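MmeI (Methylophilus methylotrophus, PDB 5HR4) is a Type IIL restriction-modification enzyme that probably methylates adenine in DNA on its exocyclic amino group, using S-adenosyl-L-methionine as methyl donor. Local coordinates at residues A[289-292]-A[293-296]; A[614-617]-A[618-622]. All coordinates share one frame; numbering follows the deposited sequence.

Interaction 1 of 2, residues A[289-292]-A[293-296]; sequences RISP and AIFG
With chi1 of I290 at 178°, CG1 points away from the backbone N, and F295 holds CG beside its own N (chi1 -63°), which turns the isoleucine branch over one face of the phenyl ring. The contact is the N-terminal start of helix 292-301, with S291 at the N-cap position. I290 CG1 stands 3.9 Å from the F295 ring centroid and 28° off the ring normal, a CH-pi contact. I290 CG1 comes within 3.5 Å of F295 CZ, and I290 CD1 reaches both CZ and CE1. The two side chains cross at about a right angle. I290 CG1 also packs 3.7 Å from I294 CB, so one methylene meets two successive residues of the first turn. At the edge of the F295 ring, in its plane, sits P292 CA. F295 also packs on I421, A425 and L428 of helix 416-440, and Q432 NE2 of that helix bonds I290 O. The serine hydroxyl makes no capping bond; the S291 carbonyl instead takes the first helical bond, F295 N to S291 O at 3.0 Å. I294 N gives the same oxygen a second, weak bond. One residue further on, G296 N donates to P292 O at 2.7 Å.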
ATOM      1  N   ARG A 289      -8.009  -0.095  27.638  1.00 40.50           N
ATOM      2  CA  ARG A 289      -8.040   0.816  26.490  1.00 41.05           C
ATOM      3  C   ARG A 289      -7.242   0.186  25.351  1.00 39.55           C
ATOM      4  O   ARG A 289      -6.157   0.638  24.984  1.00 48.35           O
ATOM      5  CB  ARG A 289      -7.480   2.191  26.870  1.00 47.18           C
ATOM      6  CG  ARG A 289      -8.160   2.887  28.029  1.00 45.24           C
ATOM      7  CD  ARG A 289      -9.435   3.582  27.586  1.00 62.40           C
ATOM      8  NE  ARG A 289     -10.049   4.344  28.675  1.00 78.67           N
ATOM      9  CZ  ARG A 289     -11.320   4.739  28.695  1.00 77.60           C
ATOM     10  NH1 ARG A 289     -12.122   4.443  27.682  1.00 90.71           N
ATOM     11  NH2 ARG A 289     -11.796   5.415  29.734  1.00 70.45           N
ATOM     12  N   ILE A 290      -7.785  -0.888  24.796  1.00 38.18           N
ATOM     13  CA  ILE A 290      -7.145  -1.603  23.698  1.00 33.03           C
ATOM     14  C   ILE A 290      -7.683  -1.036  22.396  1.00 33.27           C
ATOM     15  O   ILE A 290      -8.888  -0.810  22.254  1.00 37.40           O
ATOM     16  CB  ILE A 290      -7.376  -3.125  23.790  1.00 34.14           C
ATOM     17  CG1 ILE A 290      -6.735  -3.832  22.588  1.00 37.35           C
ATOM     18  CG2 ILE A 290      -8.872  -3.472  23.886  1.00 29.48           C
ATOM     19  CD1 ILE A 290      -6.574  -5.342  22.745  1.00 35.59           C
ATOM     20  N   SER A 291      -6.795  -0.812  21.438  1.00 34.75           N
ATOM     21  CA  SER A 291      -7.151  -0.057  20.251  1.00 32.88           C
ATOM     22  C   SER A 291      -6.606  -0.708  18.988  1.00 37.04           C
ATOM     23  O   SER A 291      -5.749  -1.600  19.066  1.00 35.68           O
ATOM     24  CB  SER A 291      -6.598   1.352  20.390  1.00 31.04           C
ATOM     25  OG  SER A 291      -5.333   1.266  21.017  1.00 36.05           O
ATOM     26  N   PRO A 292      -7.085  -0.283  17.799  1.00 38.49           N
ATOM     27  CA  PRO A 292      -6.513  -0.763  16.534  1.00 35.41           C
ATOM     28  C   PRO A 292      -5.010  -0.962  16.530  1.00 38.73           C
ATOM     29  O   PRO A 292      -4.524  -1.999  16.053  1.00 39.55           O
ATOM     30  CB  PRO A 292      -6.904   0.341  15.553  1.00 36.97           C
ATOM     31  CG  PRO A 292      -8.237   0.772  16.054  1.00 38.51           C
ATOM     32  CD  PRO A 292      -8.196   0.661  17.561  1.00 34.91           C
ATOM     33  N   ALA A 293      -4.266   0.026  17.039  1.00 37.00           N
ATOM     34  CA  ALA A 293      -2.812  -0.115  17.106  1.00 37.38           C
ATOM     35  C   ALA A 293      -2.421  -1.398  17.825  1.00 33.08           C
ATOM     36  O   ALA A 293      -1.525  -2.119  17.375  1.00 34.74           O
ATOM     37  CB  ALA A 293      -2.183   1.104  17.787  1.00 26.70           C
ATOM     38  N   ILE A 294      -3.099  -1.723  18.927  1.00 31.07           N
ATOM     39  CA  ILE A 294      -2.817  -2.988  19.596  1.00 36.11           C
ATOM     40  C   ILE A 294      -3.173  -4.164  18.693  1.00 35.19           C
ATOM     41  O   ILE A 294      -2.360  -5.067  18.475  1.00 33.71           O
ATOM     42  CB  ILE A 294      -3.556  -3.084  20.937  1.00 33.78           C
ATOM     43  CG1 ILE A 294      -3.168  -1.915  21.828  1.00 31.50           C
ATOM     44  CG2 ILE A 294      -3.217  -4.417  21.594  1.00 29.96           C
ATOM     45  CD1 ILE A 294      -1.712  -1.755  21.990  1.00 34.60           C
ATOM     46  N   PHE A 295      -4.394  -4.171  18.154  1.00 36.28           N
ATOM     47  CA  PHE A 295      -4.822  -5.308  17.344  1.00 34.97           C
ATOM     48  C   PHE A 295      -3.924  -5.495  16.133  1.00 33.12           C
ATOM     49  O   PHE A 295      -3.648  -6.629  15.729  1.00 38.18           O
ATOM     50  CB  PHE A 295      -6.277  -5.135  16.915  1.00 32.74           C
ATOM     51  CG  PHE A 295      -7.243  -5.106  18.063  1.00 32.17           C
ATOM     52  CD1 PHE A 295      -7.533  -6.265  18.769  1.00 28.19           C
ATOM     53  CD2 PHE A 295      -7.865  -3.922  18.432  1.00 34.65           C
ATOM     54  CE1 PHE A 295      -8.428  -6.238  19.820  1.00 32.89           C
ATOM     55  CE2 PHE A 295      -8.755  -3.885  19.489  1.00 29.50           C
ATOM     56  CZ  PHE A 295      -9.040  -5.035  20.185  1.00 31.25           C
ATOM     57  N   GLY A 296      -3.416  -4.403  15.574  1.00 30.84           N
ATOM     58  CA  GLY A 296      -2.589  -4.480  14.388  1.00 29.26           C
ATOM     59  C   GLY A 296      -1.178  -4.924  14.686  1.00 34.14           C
ATOM     60  O   GLY A 296      -0.591  -5.700  13.924  1.00 37.73           O
TER

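Interaction 2 of 2, residues A[614-617]-A[618-622]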
ATOM      1  N   ASN A 614     -14.420  16.217 -12.420  1.00 40.68           N
ATOM      2  CA  ASN A 614     -14.370  14.784 -12.664  1.00 35.27           C
ATOM      3  C   ASN A 614     -13.161  14.209 -11.945  1.00 35.12           C
ATOM      4  O   ASN A 614     -12.191  14.917 -11.678  1.00 37.53           O
ATOM      5  CB  ASN A 614     -14.295  14.474 -14.155  1.00 32.03           C
ATOM      6  CG  ASN A 614     -14.223  12.995 -14.431  1.00 37.37           C
ATOM      7  OD1 ASN A 614     -14.917  12.197 -13.788  1.00 37.26           O
ATOM      8  ND2 ASN A 614     -13.358  12.609 -15.375  1.00 33.13           N
ATOM      9  N   ILE A 615     -13.220  12.920 -11.616  1.00 33.99           N
ATOM     10  CA  ILE A 615     -12.057  12.234 -11.067  1.00 36.56           C
ATOM     11  C   ILE A 615     -11.545  11.225 -12.088  1.00 34.85           C
ATOM     12  O   ILE A 615     -12.256  10.282 -12.460  1.00 34.28           O
ATOM     13  CB  ILE A 615     -12.349  11.575  -9.715  1.00 35.29           C
ATOM     14  CG1 ILE A 615     -12.928  12.612  -8.761  1.00 31.60           C
ATOM     15  CG2 ILE A 615     -11.052  11.054  -9.129  1.00 29.33           C
ATOM     16  CD1 ILE A 615     -12.956  12.161  -7.325  1.00 33.08           C
ATOM     17  N   ASN A 616     -10.305  11.454 -12.536  1.00 36.32           N
ATOM     18  CA  ASN A 616      -9.592  10.644 -13.519  1.00 35.88           C
ATOM     19  C   ASN A 616      -9.305   9.246 -13.014  1.00 31.26           C
ATOM     20  O   ASN A 616      -9.211   9.013 -11.810  1.00 36.07           O
ATOM     21  CB  ASN A 616      -8.235  11.267 -13.843  1.00 30.93           C
ATOM     22  CG  ASN A 616      -8.244  12.002 -15.128  1.00 37.16           C
ATOM     23  OD1 ASN A 616      -7.415  12.884 -15.364  1.00 43.78           O
ATOM     24  ND2 ASN A 616      -9.203  11.663 -15.985  1.00 39.38           N
ATOM     25  N   PRO A 617      -9.081   8.309 -13.923  1.00 33.63           N
ATOM     26  CA  PRO A 617      -8.358   7.084 -13.531  1.00 36.74           C
ATOM     27  C   PRO A 617      -6.965   7.370 -12.964  1.00 34.33           C
ATOM     28  O   PRO A 617      -6.453   6.569 -12.173  1.00 34.01           O
ATOM     29  CB  PRO A 617      -8.308   6.264 -14.830  1.00 36.45           C
ATOM     30  CG  PRO A 617      -8.752   7.213 -15.938  1.00 40.78           C
ATOM     31  CD  PRO A 617      -9.601   8.262 -15.298  1.00 37.78           C
ATOM     32  N   TYR A 618      -6.346   8.499 -13.323  1.00 31.97           N
ATOM     33  CA  TYR A 618      -5.147   8.990 -12.650  1.00 29.20           C
ATOM     34  C   TYR A 618      -5.449   9.753 -11.351  1.00 35.91           C
ATOM     35  O   TYR A 618      -4.506  10.236 -10.701  1.00 30.96           O
ATOM     36  CB  TYR A 618      -4.356   9.913 -13.583  1.00 28.08           C
ATOM     37  CG  TYR A 618      -3.973   9.348 -14.927  1.00 29.51           C
ATOM     38  CD1 TYR A 618      -4.799   9.494 -16.030  1.00 28.95           C
ATOM     39  CD2 TYR A 618      -2.754   8.683 -15.098  1.00 32.98           C
ATOM     40  CE1 TYR A 618      -4.421   8.991 -17.270  1.00 34.01           C
ATOM     41  CE2 TYR A 618      -2.382   8.173 -16.316  1.00 29.23           C
ATOM     42  CZ  TYR A 618      -3.212   8.332 -17.402  1.00 35.20           C
ATOM     43  OH  TYR A 618      -2.830   7.820 -18.630  1.00 46.16           O
ATOM     44  N   LEU A 619      -6.732   9.869 -10.966  1.00 34.35           N
ATOM     45  CA  LEU A 619      -7.197  10.662  -9.820  1.00 32.20           C
ATOM     46  C   LEU A 619      -6.971  12.153 -10.018  1.00 34.02           C
ATOM     47  O   LEU A 619      -6.709  12.873  -9.054  1.00 38.38           O
ATOM     48  CB  LEU A 619      -6.558  10.221  -8.505  1.00 31.25           C
ATOM     49  CG  LEU A 619      -6.579   8.730  -8.210  1.00 30.00           C
ATOM     50  CD1 LEU A 619      -5.945   8.475  -6.860  1.00 30.10           C
ATOM     51  CD2 LEU A 619      -8.007   8.267  -8.246  1.00 29.15           C
ATOM     52  N   ARG A 620      -7.069  12.635 -11.250  1.00 33.09           N
ATOM     53  CA  ARG A 620      -6.985  14.060 -11.529  1.00 34.61           C
ATOM     54  C   ARG A 620      -8.341  14.610 -11.961  1.00 40.95           C
ATOM     55  O   ARG A 620      -9.234  13.881 -12.407  1.00 37.68           O
ATOM     56  CB  ARG A 620      -5.956  14.351 -12.625  1.00 34.13           C
ATOM     57  CG  ARG A 620      -4.510  14.195 -12.202  1.00 36.15           C
ATOM     58  CD  ARG A 620      -3.601  14.632 -13.341  1.00 34.68           C
ATOM     59  NE  ARG A 620      -3.797  13.774 -14.504  1.00 37.75           N
ATOM     60  CZ  ARG A 620      -2.935  12.839 -14.894  1.00 37.90           C
ATOM     61  NH1 ARG A 620      -1.796  12.658 -14.232  1.00 33.61           N
ATOM     62  NH2 ARG A 620      -3.201  12.102 -15.962  1.00 33.71           N
ATOM     63  N   ASP A 621      -8.484  15.925 -11.850  1.00 43.24           N
ATOM     64  CA  ASP A 621      -9.672  16.575 -12.384  1.00 35.13           C
ATOM     65  C   ASP A 621      -9.427  16.818 -13.869  1.00 38.38           C
ATOM     66  O   ASP A 621      -8.797  17.799 -14.261  1.00 42.01           O
ATOM     67  CB  ASP A 621      -9.972  17.863 -11.639  1.00 37.49           C
ATOM     68  CG  ASP A 621     -11.334  18.415 -11.982  1.00 44.60           C
ATOM     69  OD1 ASP A 621     -11.964  17.840 -12.904  1.00 40.51           O
ATOM     70  OD2 ASP A 621     -11.760  19.417 -11.339  1.00 42.72           O
ATOM     71  N   GLY A 622      -9.899  15.906 -14.702  1.00 40.22           N
ATOM     72  CA  GLY A 622      -9.756  16.090 -16.125  1.00 37.02           C
ATOM     73  C   GLY A 622     -10.524  15.050 -16.901  1.00 41.87           C
ATOM     74  O   GLY A 622     -11.420  14.389 -16.367  1.00 37.92           O
TER
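The side-chain amide of N614 is met in its own plane by the G622 carbonyl: N614 ND2 donates to G622 O at 2.8 Å, and has a second bond to D624 OD1. The N616 amide stands almost perpendicular, 87°, to the R620 guanidinium, with N616 OD1 approaching R620 CB at 3.4 Å. R620 is bent at chi3 (-63°), which brings NH2 over one face of the Y618 ring toward its rim, while Y618 CB lies over one guanidinium face; R620 NH1 is bonded to N800 O. The backbone forms a type I turn from N616 to L619, closed by L619 N to N616 O (2.8 Å). N616 N to R620 O (2.7 Å) completes the pattern of a 3:5 hairpin with a G1-type bulge, L619 taking the left-handed conformation. Farther along, N614 N binds D621 OD1 at 3.0 Å from 52° above the carboxylate plane, and D621 OD2 is taken by K613 N. The turn follows edge strand 608-612 of the nine-stranded sheet: I615 packs on strands 560-569 and 595-599, L619 on 560-569, and P617 and Y618 rest against helix 544-556.

How the interactions relate
Interactions 1 and 2 follow one another along the chain and do not touch: their centres are 35 Å apart and their nearest atoms about 24 Å. Interaction 1 lies beside the cofactor pocket, for G296 is about 5 Å from sinefungin, an analogue of the methyl donor, whereas the side chain of I290 is about 11 Å from the calcium ion. Residues 614-622 lie away from the annotated sites, just beyond the outermost strand 608-612 of the nine-stranded sheet, although their nearest atom is about 9 Å from the bound DNA, against about 12 Å for residues 289-296. Interaction 1 is thus placed by the cofactor, interaction 2 somewhat nearer the DNA.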